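Local coordinates for post-proline cleaving enzyme (Rickettsia typhi, PDB 4HVT), which probably cleaves short peptides on the carboxyl side of proline as a serine peptidase of the prolyl oligopeptidase family, at residues A[592-597]-A[627-632]; A[596-601]-A[609-614]. All blocks are in the same frame, centred on the assembly; numbering follows the deposited sequence. Where two conformers were deposited one is given.

Contact 1. Residues A[592-597]-A[627-632]; sequences ILDMIR and APLENL
Leu-629 pushes its forked end between Leu-593 and Asp-594, two residues of the loop that follows strand 585-589 in the alpha/beta-hydrolase domain; Leu-629 itself sits in a 3-10 turn just after helix 617-626. Its branch point and CD2 meet Leu-593, and its CD1 meets Asp-594. Leu-629 CG lies 3.8 Å from Leu-593 CD1, with Leu-629 CD2 also near that methyl, and the two leucines cross at about a right angle. Leu-629 CD1 lies 3.8 Å from Asp-594 CG, again with the side chains crossing roughly perpendicular. With CG of the aspartate anti to its backbone N (chi1 -174°), the carboxylate carbon lies beside the leucine methyl; CB touches it too. The polar end of Asp-594 is employed elsewhere: OD2 accepts from Trp-655 NE1 on helix 655-664, while Asp-594 OD1 takes Arg-597 N at 3.2 Å from above the carboxylate plane, an Asx motif.

Beside this, Met-595 CB faces Ala-627 CB at a looser 4.3 Å. At the more exposed margin Ile-596, in one of its two conformers, brings CD1 near the Glu-630 carboxylate, a doubtful contact. No direct hydrogen bond joins the segments. One water bridges them instead, donating to Leu-593 O at 2.7 Å and accepting from Leu-629 N at 2.9 Å, close to where Pro-628 CD rests on the same Leu-593 carbonyl oxygen.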
ATOM      1  N   ILE A 592       3.150  -3.892 -13.843  1.00 11.51           N
ATOM      2  CA  ILE A 592       2.239  -4.694 -14.683  1.00 11.83           C
ATOM      3  C   ILE A 592       2.303  -3.958 -16.025  1.00 12.48           C
ATOM      4  O   ILE A 592       2.240  -2.719 -16.068  1.00 12.79           O
ATOM      5  CB  ILE A 592       0.801  -4.825 -14.104  1.00 11.38           C
ATOM      6  CG1 ILE A 592       0.023  -5.820 -14.943  1.00 11.63           C
ATOM      7  CG2 ILE A 592       0.075  -3.496 -13.954  1.00 11.42           C
ATOM      8  CD1 ILE A 592      -1.375  -6.097 -14.369  1.00 11.17           C
ATOM      9  N   LEU A 593       2.460  -4.693 -17.110  1.00 13.17           N
ATOM     10  CA  LEU A 593       2.524  -3.999 -18.384  1.00 13.78           C
ATOM     11  C   LEU A 593       2.130  -4.815 -19.597  1.00 13.91           C
ATOM     12  O   LEU A 593       1.703  -4.247 -20.578  1.00 13.65           O
ATOM     13  CB  LEU A 593       3.879  -3.344 -18.593  1.00 15.27           C
ATOM     14  CG  LEU A 593       5.174  -3.933 -19.049  1.00 16.27           C
ATOM     15  CD1 LEU A 593       5.197  -4.450 -20.482  1.00 17.26           C
ATOM     16  CD2 LEU A 593       6.244  -2.823 -18.864  1.00 16.44           C
ATOM     17  N   ASP A 594       2.279  -6.132 -19.501  1.00 13.35           N
ATOM     18  CA  ASP A 594       1.749  -7.029 -20.570  1.00 13.84           C
ATOM     19  C   ASP A 594       0.234  -7.204 -20.404  1.00 13.56           C
ATOM     20  O   ASP A 594      -0.229  -8.142 -19.771  1.00 13.18           O
ATOM     21  CB  ASP A 594       2.465  -8.359 -20.593  1.00 14.10           C
ATOM     22  CG  ASP A 594       2.038  -9.238 -21.790  1.00 14.75           C
ATOM     23  OD1 ASP A 594       1.010  -8.927 -22.442  1.00 14.47           O
ATOM     24  OD2 ASP A 594       2.748 -10.239 -22.061  1.00 15.72           O
ATOM     25  N   MET A 595      -0.520  -6.257 -20.930  1.00 13.66           N
ATOM     26  CA  MET A 595      -1.952  -6.190 -20.666  1.00 13.37           C
ATOM     27  C   MET A 595      -2.764  -7.202 -21.512  1.00 13.81           C
ATOM     28  O   MET A 595      -3.956  -7.414 -21.250  1.00 13.44           O
ATOM     29  CB  MET A 595      -2.436  -4.743 -20.793  1.00 13.32           C
ATOM     30  CG  MET A 595      -1.640  -3.761 -19.901  1.00 13.11           C
ATOM     31  SD  MET A 595      -1.376  -4.355 -18.225  1.00 12.93           S
ATOM     32  CE  MET A 595      -3.020  -4.358 -17.549  1.00 12.58           C
ATOM     33  N   ILE A 596      -2.136  -7.847 -22.511  1.00 14.41           N
ATOM     34  CA  ILE A 596      -2.799  -8.963 -23.184  0.50 14.68           C
ATOM     35  C   ILE A 596      -2.774 -10.249 -22.328  1.00 14.43           C
ATOM     36  O   ILE A 596      -3.782 -10.992 -22.263  1.00 14.30           O
ATOM     37  CB  ILE A 596      -2.223  -9.212 -24.592  0.50 15.35           C
ATOM     38  CG1 ILE A 596      -2.263  -7.922 -25.422  0.50 15.57           C
ATOM     39  CG2 ILE A 596      -3.031 -10.294 -25.285  0.50 15.62           C
ATOM     40  CD1 ILE A 596      -2.057  -8.146 -26.925  0.50 16.27           C
ATOM     41  N   ARG A 597      -1.629 -10.507 -21.681  1.00 14.59           N
ATOM     42  CA  ARG A 597      -1.363 -11.776 -21.005  1.00 14.56           C
ATOM     43  C   ARG A 597      -1.371 -11.678 -19.483  1.00 13.53           C
ATOM     44  O   ARG A 597      -1.069 -12.656 -18.823  1.00 12.77           O
ATOM     45  CB  ARG A 597       0.014 -12.326 -21.447  1.00 15.62           C
ATOM     46  CG  ARG A 597       0.066 -12.581 -22.956  1.00 16.97           C
ATOM     47  CD  ARG A 597       1.247 -13.452 -23.388  1.00 18.52           C
ATOM     48  NE  ARG A 597       1.358 -14.707 -22.698  1.00 19.11           N
ATOM     49  CZ  ARG A 597       2.477 -15.421 -22.531  1.00 20.19           C
ATOM     50  NH1 ARG A 597       3.616 -15.041 -23.060  1.00 21.01           N
ATOM     51  NH2 ARG A 597       2.434 -16.554 -21.847  1.00 20.64           N
ATOM     52  N   ALA A 627      -1.602  -0.725 -24.868  1.00 15.78           N
ATOM     53  CA  ALA A 627      -0.689  -1.690 -24.274  1.00 15.57           C
ATOM     54  C   ALA A 627       0.728  -1.422 -24.814  1.00 16.30           C
ATOM     55  O   ALA A 627       0.902  -1.420 -26.009  1.00 16.62           O
ATOM     56  CB  ALA A 627      -1.145  -3.111 -24.581  1.00 15.80           C
ATOM     57  N   PRO A 628       1.718  -1.185 -23.926  1.00 16.18           N
ATOM     58  CA  PRO A 628       3.048  -0.762 -24.469  1.00 17.22           C
ATOM     59  C   PRO A 628       3.662  -1.763 -25.422  1.00 18.16           C
ATOM     60  O   PRO A 628       4.255  -1.353 -26.447  1.00 20.09           O
ATOM     61  CB  PRO A 628       3.913  -0.568 -23.201  1.00 16.74           C
ATOM     62  CG  PRO A 628       2.943  -0.370 -22.120  1.00 15.89           C
ATOM     63  CD  PRO A 628       1.654  -1.117 -22.469  1.00 15.64           C
ATOM     64  N   LEU A 629       3.487  -3.065 -25.187  1.00 18.52           N
ATOM     65  CA  LEU A 629       4.171  -4.071 -26.067  1.00 19.51           C
ATOM     66  C   LEU A 629       3.536  -4.135 -27.426  1.00 20.38           C
ATOM     67  O   LEU A 629       4.172  -4.648 -28.398  1.00 20.37           O
ATOM     68  CB  LEU A 629       4.159  -5.473 -25.443  1.00 19.02           C
ATOM     69  CG  LEU A 629       4.861  -5.627 -24.087  1.00 18.58           C
ATOM     70  CD1 LEU A 629       4.612  -7.039 -23.566  1.00 18.44           C
ATOM     71  CD2 LEU A 629       6.344  -5.385 -24.233  1.00 19.36           C
ATOM     72  N   GLU A 630       2.325  -3.584 -27.547  1.00 20.90           N
ATOM     73  CA  GLU A 630       1.609  -3.486 -28.832  1.00 23.04           C
ATOM     74  C   GLU A 630       1.844  -2.159 -29.572  1.00 23.38           C
ATOM     75  O   GLU A 630       1.352  -1.966 -30.698  1.00 24.45           O
ATOM     76  CB  GLU A 630       0.112  -3.634 -28.639  1.00 23.78           C
ATOM     77  CG  GLU A 630      -0.317  -5.004 -28.157  1.00 25.68           C
ATOM     78  CD  GLU A 630      -0.083  -6.106 -29.193  1.00 27.16           C
ATOM     79  OE1 GLU A 630      -0.674  -6.048 -30.305  1.00 32.38           O
ATOM     80  OE2 GLU A 630       0.707  -7.031 -28.913  1.00 27.30           O
ATOM     81  N   ASN A 631       2.612  -1.251 -28.989  1.00 22.35           N
ATOM     82  CA  ASN A 631       2.730   0.102 -29.545  1.00 23.86           C
ATOM     83  C   ASN A 631       4.192   0.524 -29.452  1.00 23.93           C
ATOM     84  O   ASN A 631       4.504   1.625 -29.097  1.00 25.60           O
ATOM     85  CB  ASN A 631       1.792   1.095 -28.841  1.00 23.26           C
ATOM     86  CG  ASN A 631       0.324   0.808 -29.152  1.00 23.43           C
ATOM     87  OD1 ASN A 631      -0.195   1.217 -30.211  1.00 24.63           O
ATOM     88  ND2 ASN A 631      -0.314   0.024 -28.297  1.00 22.12           N
ATOM     89  N   LEU A 632       5.086  -0.395 -29.773  1.00 25.45           N
ATOM     90  CA  LEU A 632       6.524  -0.117 -29.797  1.00 26.64           C
ATOM     91  C   LEU A 632       7.090  -0.190 -31.217  1.00 27.20           C
ATOM     92  O   LEU A 632       6.868  -1.136 -31.936  1.00 26.50           O
ATOM     93  CB  LEU A 632       7.281  -1.138 -28.989  1.00 27.26           C
ATOM     94  CG  LEU A 632       7.479  -1.028 -27.496  1.00 26.68           C
ATOM     95  CD1 LEU A 632       8.205  -2.278 -27.051  1.00 26.73           C
ATOM     96  CD2 LEU A 632       8.249   0.167 -27.038  1.00 27.35           C
TER
HETATM   97  O   HOH W   1       1.767  -4.367 -23.305  1.00 13.94           O

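Contact 2. Residues A[596-601]-A[609-614]; sequences IRYKEF and TEYGDP
The turn that closes helix 608-611 in the alpha/beta-hydrolase domain packs against a short 3-10 segment, 598-600, and Tyr-598 and Pro-614 carry much of the join. The ring of Tyr-598 is held on several sides. At its tip, Tyr-598 OH donates to Gly-612 O over 2.7 Å, the donor tilted 34° from the carbonyl plane. Over one face comes the edge of Tyr-611, a T-shaped pair with centroids 5.5 Å apart and planes at 72°; Tyr-611 CD2 is the edge atom, placed toward the rim of the Tyr-598 ring. The opposite face carries CG of Lys-599. The side chains of Pro-614 and Tyr-598 cross at about a right angle, Pro-614 CG lying 3.8 Å from Tyr-598 CE2. Pro-614 CB also presses against Ile-596 O at 3.2 Å.

The Lys-599 chain bends at chi3 (-53°), which sets CE beside Asp-613, and Lys-599 NZ meets Asp-613 OD1 at 2.7 Å, a salt bridge on the syn side of the carboxylate. NZ has a second acidic partner in Glu-615, whose backbone N donates to Asp-613 OD1. Gly-612, with positive phi, is where the chain leaves the helix. Tyr-611 OH is hydrogen-bonded to Asn-567 OD1, the residue after Ser-566, the probable nucleophile, which Tyr-611 does not touch. The arrangement thus borders what looks like the nucleophile elbow of an alpha/beta-hydrolase-fold serine hydrolase.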
ATOM      1  N   ILE A 596      -2.136  -7.847 -22.511  1.00 14.41           N
ATOM      2  CA  ILE A 596      -2.799  -8.963 -23.184  0.50 14.68           C
ATOM      3  C   ILE A 596      -2.774 -10.249 -22.328  1.00 14.43           C
ATOM      4  O   ILE A 596      -3.782 -10.992 -22.263  1.00 14.30           O
ATOM      5  CB  ILE A 596      -2.223  -9.212 -24.592  0.50 15.35           C
ATOM      6  CG1 ILE A 596      -2.263  -7.922 -25.422  0.50 15.57           C
ATOM      7  CG2 ILE A 596      -3.031 -10.294 -25.285  0.50 15.62           C
ATOM      8  CD1 ILE A 596      -2.057  -8.146 -26.925  0.50 16.27           C
ATOM      9  N   ARG A 597      -1.629 -10.507 -21.681  1.00 14.59           N
ATOM     10  CA  ARG A 597      -1.363 -11.776 -21.005  1.00 14.56           C
ATOM     11  C   ARG A 597      -1.371 -11.678 -19.483  1.00 13.53           C
ATOM     12  O   ARG A 597      -1.069 -12.656 -18.823  1.00 12.77           O
ATOM     13  CB  ARG A 597       0.014 -12.326 -21.447  1.00 15.62           C
ATOM     14  CG  ARG A 597       0.066 -12.581 -22.956  1.00 16.97           C
ATOM     15  CD  ARG A 597       1.247 -13.452 -23.388  1.00 18.52           C
ATOM     16  NE  ARG A 597       1.358 -14.707 -22.698  1.00 19.11           N
ATOM     17  CZ  ARG A 597       2.477 -15.421 -22.531  1.00 20.19           C
ATOM     18  NH1 ARG A 597       3.616 -15.041 -23.060  1.00 21.01           N
ATOM     19  NH2 ARG A 597       2.434 -16.554 -21.847  1.00 20.64           N
ATOM     20  N   TYR A 598      -1.764 -10.532 -18.950  1.00 13.18           N
ATOM     21  CA  TYR A 598      -1.628 -10.293 -17.484  1.00 12.57           C
ATOM     22  C   TYR A 598      -2.317 -11.344 -16.633  1.00 12.64           C
ATOM     23  O   TYR A 598      -1.843 -11.643 -15.539  1.00 12.31           O
ATOM     24  CB  TYR A 598      -2.020  -8.869 -17.017  1.00 12.15           C
ATOM     25  CG  TYR A 598      -3.487  -8.592 -16.967  1.00 11.79           C
ATOM     26  CD1 TYR A 598      -4.212  -8.846 -15.819  1.00 11.39           C
ATOM     27  CD2 TYR A 598      -4.131  -8.043 -18.054  1.00 11.90           C
ATOM     28  CE1 TYR A 598      -5.553  -8.596 -15.768  1.00 11.33           C
ATOM     29  CE2 TYR A 598      -5.471  -7.762 -18.025  1.00 12.05           C
ATOM     30  CZ  TYR A 598      -6.191  -8.028 -16.849  1.00 11.60           C
ATOM     31  OH  TYR A 598      -7.528  -7.776 -16.745  1.00 11.91           O
ATOM     32  N   LYS A 599      -3.407 -11.945 -17.137  1.00 13.18           N
ATOM     33  CA  LYS A 599      -4.115 -12.930 -16.320  1.00 13.60           C
ATOM     34  C   LYS A 599      -3.284 -14.195 -16.066  1.00 14.27           C
ATOM     35  O   LYS A 599      -3.585 -14.935 -15.129  1.00 14.07           O
ATOM     36  CB  LYS A 599      -5.464 -13.369 -16.930  1.00 13.88           C
ATOM     37  CG  LYS A 599      -6.484 -12.247 -17.100  1.00 14.11           C
ATOM     38  CD  LYS A 599      -7.855 -12.677 -17.622  1.00 14.35           C
ATOM     39  CE  LYS A 599      -7.864 -13.502 -18.928  1.00 15.56           C
ATOM     40  NZ  LYS A 599      -9.253 -13.926 -19.311  1.00 15.90           N
ATOM     41  N   GLU A 600      -2.308 -14.463 -16.931  1.00 14.57           N
ATOM     42  CA  GLU A 600      -1.497 -15.665 -16.843  1.00 15.52           C
ATOM     43  C   GLU A 600      -0.404 -15.607 -15.796  1.00 15.40           C
ATOM     44  O   GLU A 600       0.238 -16.600 -15.580  1.00 16.55           O
ATOM     45  CB  GLU A 600      -0.856 -15.944 -18.207  1.00 17.43           C
ATOM     46  CG  GLU A 600      -1.843 -16.194 -19.322  1.00 18.69           C
ATOM     47  CD  GLU A 600      -1.090 -16.346 -20.637  1.00 20.69           C
ATOM     48  OE1 GLU A 600      -0.267 -17.298 -20.727  1.00 23.61           O
ATOM     49  OE2 GLU A 600      -1.316 -15.542 -21.580  1.00 21.26           O
ATOM     50  N   PHE A 601      -0.181 -14.450 -15.166  1.00 14.33           N
ATOM     51  CA  PHE A 601       1.010 -14.233 -14.345  1.00 14.04           C
ATOM     52  C   PHE A 601       0.621 -13.723 -12.963  1.00 13.43           C
ATOM     53  O   PHE A 601      -0.211 -12.797 -12.846  1.00 13.04           O
ATOM     54  CB  PHE A 601       1.953 -13.226 -15.007  1.00 14.19           C
ATOM     55  CG  PHE A 601       2.551 -13.750 -16.290  1.00 14.73           C
ATOM     56  CD1 PHE A 601       3.636 -14.617 -16.254  1.00 15.21           C
ATOM     57  CD2 PHE A 601       2.015 -13.411 -17.506  1.00 15.03           C
ATOM     58  CE1 PHE A 601       4.168 -15.121 -17.431  1.00 15.84           C
ATOM     59  CE2 PHE A 601       2.497 -13.957 -18.695  1.00 15.68           C
ATOM     60  CZ  PHE A 601       3.603 -14.787 -18.660  1.00 15.98           C
ATOM     61  N   THR A 609     -11.521  -6.649 -13.443  1.00 10.85           N
ATOM     62  CA  THR A 609     -12.469  -5.542 -13.362  1.00 10.92           C
ATOM     63  C   THR A 609     -11.792  -4.193 -13.390  1.00 10.85           C
ATOM     64  O   THR A 609     -12.479  -3.175 -13.578  1.00 11.40           O
ATOM     65  CB  THR A 609     -13.376  -5.672 -12.100  1.00 10.87           C
ATOM     66  OG1 THR A 609     -12.543  -5.748 -10.934  1.00 10.92           O
ATOM     67  CG2 THR A 609     -14.267  -6.869 -12.206  1.00 11.39           C
ATOM     68  N   GLU A 610     -10.467  -4.141 -13.208  1.00 10.57           N
ATOM     69  CA  GLU A 610      -9.715  -2.906 -13.321  1.00 10.59           C
ATOM     70  C   GLU A 610      -9.319  -2.625 -14.778  1.00 11.13           C
ATOM     71  O   GLU A 610      -9.351  -1.490 -15.185  1.00 11.31           O
ATOM     72  CB  GLU A 610      -8.478  -2.872 -12.414  1.00 10.37           C
ATOM     73  CG  GLU A 610      -7.781  -1.528 -12.396  1.00 10.23           C
ATOM     74  CD  GLU A 610      -8.510  -0.405 -11.691  1.00 10.28           C
ATOM     75  OE1 GLU A 610      -9.601  -0.704 -11.128  1.00 10.23           O
ATOM     76  OE2 GLU A 610      -7.983   0.773 -11.707  1.00 10.52           O
ATOM     77  N   TYR A 611      -8.904  -3.639 -15.518  1.00 11.05           N
ATOM     78  CA  TYR A 611      -8.299  -3.406 -16.822  1.00 11.76           C
ATOM     79  C   TYR A 611      -9.149  -3.882 -18.004  1.00 12.23           C
ATOM     80  O   TYR A 611      -8.901  -3.492 -19.133  1.00 12.73           O
ATOM     81  CB  TYR A 611      -6.941  -4.095 -16.876  1.00 11.84           C
ATOM     82  CG  TYR A 611      -5.936  -3.599 -15.845  1.00 11.35           C
ATOM     83  CD1 TYR A 611      -5.432  -2.280 -15.865  1.00 11.35           C
ATOM     84  CD2 TYR A 611      -5.468  -4.455 -14.871  1.00 11.05           C
ATOM     85  CE1 TYR A 611      -4.536  -1.836 -14.895  1.00 11.22           C
ATOM     86  CE2 TYR A 611      -4.568  -4.018 -13.909  1.00 10.88           C
ATOM     87  CZ  TYR A 611      -4.091  -2.718 -13.951  1.00 11.08           C
ATOM     88  OH  TYR A 611      -3.202  -2.319 -12.971  1.00 11.07           O
ATOM     89  N   GLY A 612     -10.196  -4.627 -17.717  1.00 12.27           N
ATOM     90  CA  GLY A 612     -10.948  -5.351 -18.781  1.00 12.69           C
ATOM     91  C   GLY A 612     -10.311  -6.695 -19.039  1.00 12.78           C
ATOM     92  O   GLY A 612      -9.150  -6.919 -18.701  1.00 12.75           O
ATOM     93  N   ASP A 613     -11.091  -7.590 -19.650  1.00 13.13           N
ATOM     94  CA  ASP A 613     -10.697  -8.949 -19.957  1.00 13.54           C
ATOM     95  C   ASP A 613     -10.103  -9.061 -21.383  1.00 13.97           C
ATOM     96  O   ASP A 613     -10.828  -8.960 -22.344  1.00 14.43           O
ATOM     97  CB  ASP A 613     -11.897  -9.859 -19.798  1.00 13.81           C
ATOM     98  CG  ASP A 613     -11.542 -11.287 -19.846  1.00 14.51           C
ATOM     99  OD1 ASP A 613     -10.428 -11.655 -20.289  1.00 15.27           O
ATOM    100  OD2 ASP A 613     -12.372 -12.088 -19.418  1.00 15.50           O
ATOM    101  N   PRO A 614      -8.791  -9.285 -21.497  1.00 14.29           N
ATOM    102  CA  PRO A 614      -8.217  -9.472 -22.858  1.00 14.95           C
ATOM    103  C   PRO A 614      -8.786 -10.607 -23.709  1.00 15.43           C
ATOM    104  O   PRO A 614      -8.460 -10.660 -24.924  1.00 15.59           O
ATOM    105  CB  PRO A 614      -6.712  -9.704 -22.587  1.00 15.07           C
ATOM    106  CG  PRO A 614      -6.480  -9.662 -21.106  1.00 14.42           C
ATOM    107  CD  PRO A 614      -7.811  -9.540 -20.413  1.00 13.85           C
TER

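Overall arrangement
Both contacts start from the loop after strand 585-589 and share Ile-596 and Arg-597, with centres about 10 Å apart. Contact 1 ties that loop to the turn following helix 617-626 and is mostly buried, held by apolar contacts and a bridging water. Contact 2 ties residues 596-601 of the same loop to the end of helix 608-611; it is only partly buried and adds a direct hydrogen bond, a salt bridge and an aromatic pair. The two meet where Met-595 CE packs on Tyr-611 CG at 3.5 Å and Met-595 O lies against Pro-614. Contact 2, through Tyr-611, lies near the presumed catalytic serine.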